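Local coordinates for protein type I modular polyketide synthase (Streptomyces albus subsp. albus, PDB 6IYT) that probably loads an ethylmalonyl-type extender unit from its coenzyme A thioester during salinomycin assembly, as an acyltransferase domain of the polyketide synthase, at residues E354-G358 with A359-A363; Q185-L188 with F189-V193. All coordinates share one frame; numbering follows the deposited sequence.

Interaction 1 of 2, residues E354-G358 with A359-A363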
loop_
_atom_site.group_PDB
_atom_site.type_symbol
_atom_site.label_atom_id
_atom_site.label_comp_id
_atom_site.label_asym_id
_atom_site.label_seq_id
_atom_site.Cartn_x
_atom_site.Cartn_y
_atom_site.Cartn_z
ATOM N N GLU A 354 16.815 -12.257 2.729
ATOM C CA GLU A 354 17.862 -11.934 1.755
ATOM C C GLU A 354 17.449 -10.773 0.887
ATOM O O GLU A 354 16.247 -10.526 0.679
ATOM C CB GLU A 354 18.141 -13.128 0.870
ATOM C CG GLU A 354 18.473 -14.394 1.631
ATOM C CD GLU A 354 19.950 -14.615 1.792
ATOM O OE1 GLU A 354 20.364 -15.794 1.808
ATOM O OE2 GLU A 354 20.690 -13.622 1.998
ATOM N N VAL A 355 18.439 -10.155 0.265
ATOM C CA VAL A 355 18.191 -9.266 -0.840
ATOM C C VAL A 355 18.282 -10.040 -2.138
ATOM O O VAL A 355 19.308 -10.641 -2.441
ATOM C CB VAL A 355 19.148 -8.060 -0.826
ATOM C CG1 VAL A 355 20.580 -8.515 -0.876
ATOM C CG2 VAL A 355 18.836 -7.127 -1.995
ATOM N N LEU A 356 17.157 -10.126 -2.834
ATOM C CA LEU A 356 17.010 -10.993 -3.976
ATOM C C LEU A 356 16.984 -10.217 -5.272
ATOM O O LEU A 356 16.482 -9.084 -5.316
ATOM C CB LEU A 356 15.717 -11.809 -3.852
ATOM C CG LEU A 356 15.631 -12.723 -2.632
ATOM C CD1 LEU A 356 14.293 -13.449 -2.639
ATOM C CD2 LEU A 356 16.778 -13.718 -2.604
ATOM N N SER A 357 17.492 -10.828 -6.351
ATOM C CA SER A 357 17.462 -10.197 -7.660
ATOM C C SER A 357 16.076 -10.326 -8.238
ATOM O O SER A 357 15.642 -9.498 -9.069
ATOM C CB SER A 357 18.460 -10.875 -8.596
ATOM O OG SER A 357 18.136 -12.246 -8.802
ATOM N N GLY A 358 15.450 -11.445 -7.922
ATOM C CA GLY A 358 14.195 -11.852 -8.557
ATOM C C GLY A 358 14.284 -13.191 -9.262
ATOM O O GLY A 358 13.282 -13.922 -9.346
ATOM N N ALA A 359 15.489 -13.583 -9.650
ATOM C CA ALA A 359 15.689 -14.836 -10.401
ATOM C C ALA A 359 15.441 -16.058 -9.522
ATOM O O ALA A 359 15.316 -17.191 -10.039
ATOM C CB ALA A 359 17.085 -14.882 -10.981
ATOM N N GLU A 360 15.392 -15.833 -8.211
ATOM C CA GLU A 360 15.297 -16.910 -7.194
ATOM C C GLU A 360 13.835 -17.356 -6.935
ATOM O O GLU A 360 13.606 -18.308 -6.163
ATOM C CB GLU A 360 15.897 -16.436 -5.848
ATOM C CG GLU A 360 17.278 -15.802 -5.919
ATOM C CD GLU A 360 17.231 -14.281 -6.108
ATOM O OE1 GLU A 360 18.224 -13.608 -5.796
ATOM O OE2 GLU A 360 16.214 -13.773 -6.590
ATOM N N LEU A 361 12.856 -16.600 -7.478
ATOM C CA LEU A 361 11.446 -16.738 -7.093
ATOM C C LEU A 361 10.732 -17.873 -7.829
ATOM O O LEU A 361 9.760 -17.641 -8.544
ATOM C CB LEU A 361 10.699 -15.428 -7.363
ATOM C CG LEU A 361 10.734 -14.304 -6.346
ATOM C CD1 LEU A 361 11.841 -14.354 -5.313
ATOM C CD2 LEU A 361 10.583 -12.931 -6.994
ATOM N N ASP A 362 11.270 -19.084 -7.693
ATOM C CA ASP A 362 10.737 -20.266 -8.369
ATOM C C ASP A 362 9.671 -20.940 -7.508
ATOM O O ASP A 362 9.255 -20.400 -6.474
ATOM C CB ASP A 362 11.888 -21.261 -8.677
ATOM C CG ASP A 362 12.647 -21.730 -7.406
ATOM O OD1 ASP A 362 12.151 -21.531 -6.273
ATOM O OD2 ASP A 362 13.816 -22.199 -7.531
ATOM N N ALA A 363 9.148 -22.061 -7.976
ATOM C CA ALA A 363 8.047 -22.739 -7.239
ATOM C C ALA A 363 8.402 -23.001 -5.779
ATOM O O ALA A 363 7.538 -22.864 -4.895
ATOM C CB ALA A 363 7.648 -24.022 -7.927
#

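Interaction 2 of 2, residues Q185-L188 with F189-V193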
loop_
_atom_site.group_PDB
_atom_site.type_symbol
_atom_site.label_atom_id
_atom_site.label_comp_id
_atom_site.label_asym_id
_atom_site.label_seq_id
_atom_site.Cartn_x
_atom_site.Cartn_y
_atom_site.Cartn_z
ATOM N N GLN A 185 -7.730 -12.589 -3.422
ATOM C CA GLN A 185 -6.279 -12.449 -3.611
ATOM C C GLN A 185 -5.943 -11.912 -5.020
ATOM O O GLN A 185 -5.152 -11.013 -5.151
ATOM C CB GLN A 185 -5.536 -13.727 -3.301
ATOM C CG GLN A 185 -5.635 -14.132 -1.845
ATOM C CD GLN A 185 -4.563 -15.135 -1.421
ATOM O OE1 GLN A 185 -3.653 -15.457 -2.187
ATOM N NE2 GLN A 185 -4.622 -15.557 -0.170
ATOM N N PRO A 186 -6.596 -12.435 -6.070
ATOM C CA PRO A 186 -6.226 -11.866 -7.360
ATOM C C PRO A 186 -6.719 -10.442 -7.558
ATOM O O PRO A 186 -6.040 -9.630 -8.246
ATOM C CB PRO A 186 -6.897 -12.839 -8.382
ATOM C CG PRO A 186 -7.023 -14.131 -7.631
ATOM C CD PRO A 186 -7.387 -13.669 -6.225
ATOM N N VAL A 187 -7.818 -10.082 -6.894
ATOM C CA VAL A 187 -8.298 -8.690 -6.944
ATOM C C VAL A 187 -7.335 -7.744 -6.177
ATOM O O VAL A 187 -6.922 -6.734 -6.705
ATOM C CB VAL A 187 -9.700 -8.567 -6.389
ATOM C CG1 VAL A 187 -10.017 -7.122 -6.106
ATOM C CG2 VAL A 187 -10.693 -9.157 -7.364
ATOM N N LEU A 188 -6.898 -8.165 -4.986
ATOM C CA LEU A 188 -5.878 -7.421 -4.226
ATOM C C LEU A 188 -4.590 -7.223 -5.005
ATOM O O LEU A 188 -3.997 -6.163 -4.949
ATOM C CB LEU A 188 -5.575 -8.134 -2.916
ATOM C CG LEU A 188 -6.090 -7.597 -1.584
ATOM C CD1 LEU A 188 -7.262 -6.664 -1.682
ATOM C CD2 LEU A 188 -6.333 -8.721 -0.579
ATOM N N PHE A 189 -4.115 -8.297 -5.648
ATOM C CA PHE A 189 -2.975 -8.244 -6.519
ATOM C C PHE A 189 -3.144 -7.152 -7.594
ATOM O O PHE A 189 -2.280 -6.315 -7.763
ATOM C CB PHE A 189 -2.777 -9.597 -7.186
ATOM C CG PHE A 189 -1.814 -9.578 -8.326
ATOM C CD1 PHE A 189 -0.454 -9.698 -8.096
ATOM C CD2 PHE A 189 -2.263 -9.639 -9.606
ATOM C CE1 PHE A 189 0.455 -9.739 -9.144
ATOM C CE2 PHE A 189 -1.382 -9.707 -10.663
ATOM C CZ PHE A 189 -0.006 -9.763 -10.427
ATOM N N THR A 190 -4.306 -7.122 -8.233
ATOM C CA THR A 190 -4.543 -6.182 -9.319
ATOM C C THR A 190 -4.562 -4.777 -8.781
ATOM O O THR A 190 -3.912 -3.902 -9.332
ATOM C CB THR A 190 -5.863 -6.476 -10.068
ATOM O OG1 THR A 190 -6.978 -6.191 -9.219
ATOM C CG2 THR A 190 -5.894 -7.867 -10.467
ATOM N N VAL A 191 -5.176 -4.599 -7.634
ATOM C CA VAL A 191 -5.291 -3.274 -7.049
ATOM C C VAL A 191 -3.899 -2.760 -6.583
ATOM O O VAL A 191 -3.523 -1.609 -6.880
ATOM C CB VAL A 191 -6.284 -3.255 -5.886
ATOM C CG1 VAL A 191 -6.124 -1.999 -5.083
ATOM C CG2 VAL A 191 -7.703 -3.383 -6.391
ATOM N N MET A 192 -3.099 -3.637 -5.970
ATOM C CA MET A 192 -1.779 -3.201 -5.398
ATOM C C MET A 192 -0.781 -2.863 -6.510
ATOM O O MET A 192 -0.076 -1.845 -6.461
ATOM C CB MET A 192 -1.208 -4.292 -4.508
ATOM C CG MET A 192 -1.810 -4.323 -3.132
ATOM S SD MET A 192 -0.922 -5.437 -2.004
ATOM C CE MET A 192 -1.112 -6.994 -2.804
ATOM N N VAL A 193 -0.773 -3.663 -7.545
ATOM C CA VAL A 193 0.092 -3.383 -8.652
ATOM C C VAL A 193 -0.331 -2.089 -9.332
ATOM O O VAL A 193 0.515 -1.298 -9.760
ATOM C CB VAL A 193 0.085 -4.549 -9.671
ATOM C CG1 VAL A 193 0.854 -4.153 -10.923
ATOM C CG2 VAL A 193 0.677 -5.821 -9.051
#

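Interaction 1 of 2, residues E354-G358 with A359-A363
Gly358 N donates to Glu360 OE2 at 2.8 Å, where the turn begins. Just before it, Ser357 N reaches the other oxygen, Glu360 OE1, at 2.9 Å with an N-H...O angle of 164°. Each oxygen uses its syn lone pair, so the two donors hold the carboxylate like a fork and fix its rotation. The Glu360 chain gets there by bending about CB-CG (chi2 91°), which folds the acid back over its own turn. Both N-H groups would be expected to favour the charged form of the acid.

Ser357 braces the same corner. Its OG lies between its own N and carbonyl carbon and accepts from Ala359 N at 3.1 Å, in a nearly straight bond. The methylene and one methyl of Leu356 cover the acid from the strand side, with Leu356 CD2 3.5 Å from Glu360 OE1. The other methyl, Leu356 CD1, meets Leu361 CD1 at 3.7 Å.

Gly358 has a positive phi (121°), a conformation that suits glycine. Its O accepts from Leu361 N at 3.3 Å, with the donor above the carbonyl plane. Asp362 follows as N-cap, its OD1 bonded to Tyr365 N. These bonds stabilise a type I beta turn from Gly358 to Leu361, which leads from strand 355-356 into helix 363-371.

Interaction 2 of 2, residues Q185-L188 with F189-V193
Thr190 turns its hydroxyl back against the helix, onto the carbonyl of Val187. Its OG1 sits between its own N and carbonyl carbon (chi1 69°), which brings it to 2.6 Å from Val187 O. The hydroxyl is the donor, and it lies in the carbonyl plane on a lone pair. Val191 N takes the same oxygen at 2.9 Å, nearly along the C=O axis, so Val187 O serves two donors. Val187 and Val191 point their side chains the same way, one turn apart, with Val187 CG1 4.4 Å from Val191 CG2.

The Phe189 ring is covered on one face by Val193 CG2, which lies 3.9 Å above the plane of the Phe189 ring, offset toward the rim.

All of this belongs to helix 181-200, which is buried along this stretch. The helix is kinked at Pro186, whose N lacks a bond to the turn before. The regular pattern runs on beyond it: Phe189 N bonds Gln185 O at 2.9 Å. The Met192 side chain also touches residues that match a GxSxG nucleophile elbow, as expected in an acyltransferase.

Met192 lies against the Leu188 carbonyl. Its N donates to Leu188 O at 2.9 Å, and its chain bends at the sulfur (chi3 -61°), which brings CE to 3.7 Å from the same Leu188 O. Beyond the helix, Phe189 packs on Ala231 of helix 228-245 and on Val153 of helix 144-158.

In the fold
From the N terminus, interaction 2 comes first, within helix 181-200. It closes no loop beyond single helical turns. The helix leads toward strand 208-211, an outermost strand of the four-stranded parallel sheet, and is flanked by helices 144-158, 165-170 and 228-245. Interaction 1 follows much later, at strand 355-356 and the turn after it. It closes the tight turn into helix 363-371, and this strand pairs with strand 347-348. The two contacts are in series and neither nest nor cross. The centres of interactions 1 and 2 are about 21 Å apart. The nearest atoms of interactions 1 and 2 are about 11 Å apart. Interaction 2 is deeply buried, while interaction 1 lies farther out, its centre about 21 Å from the chain centre.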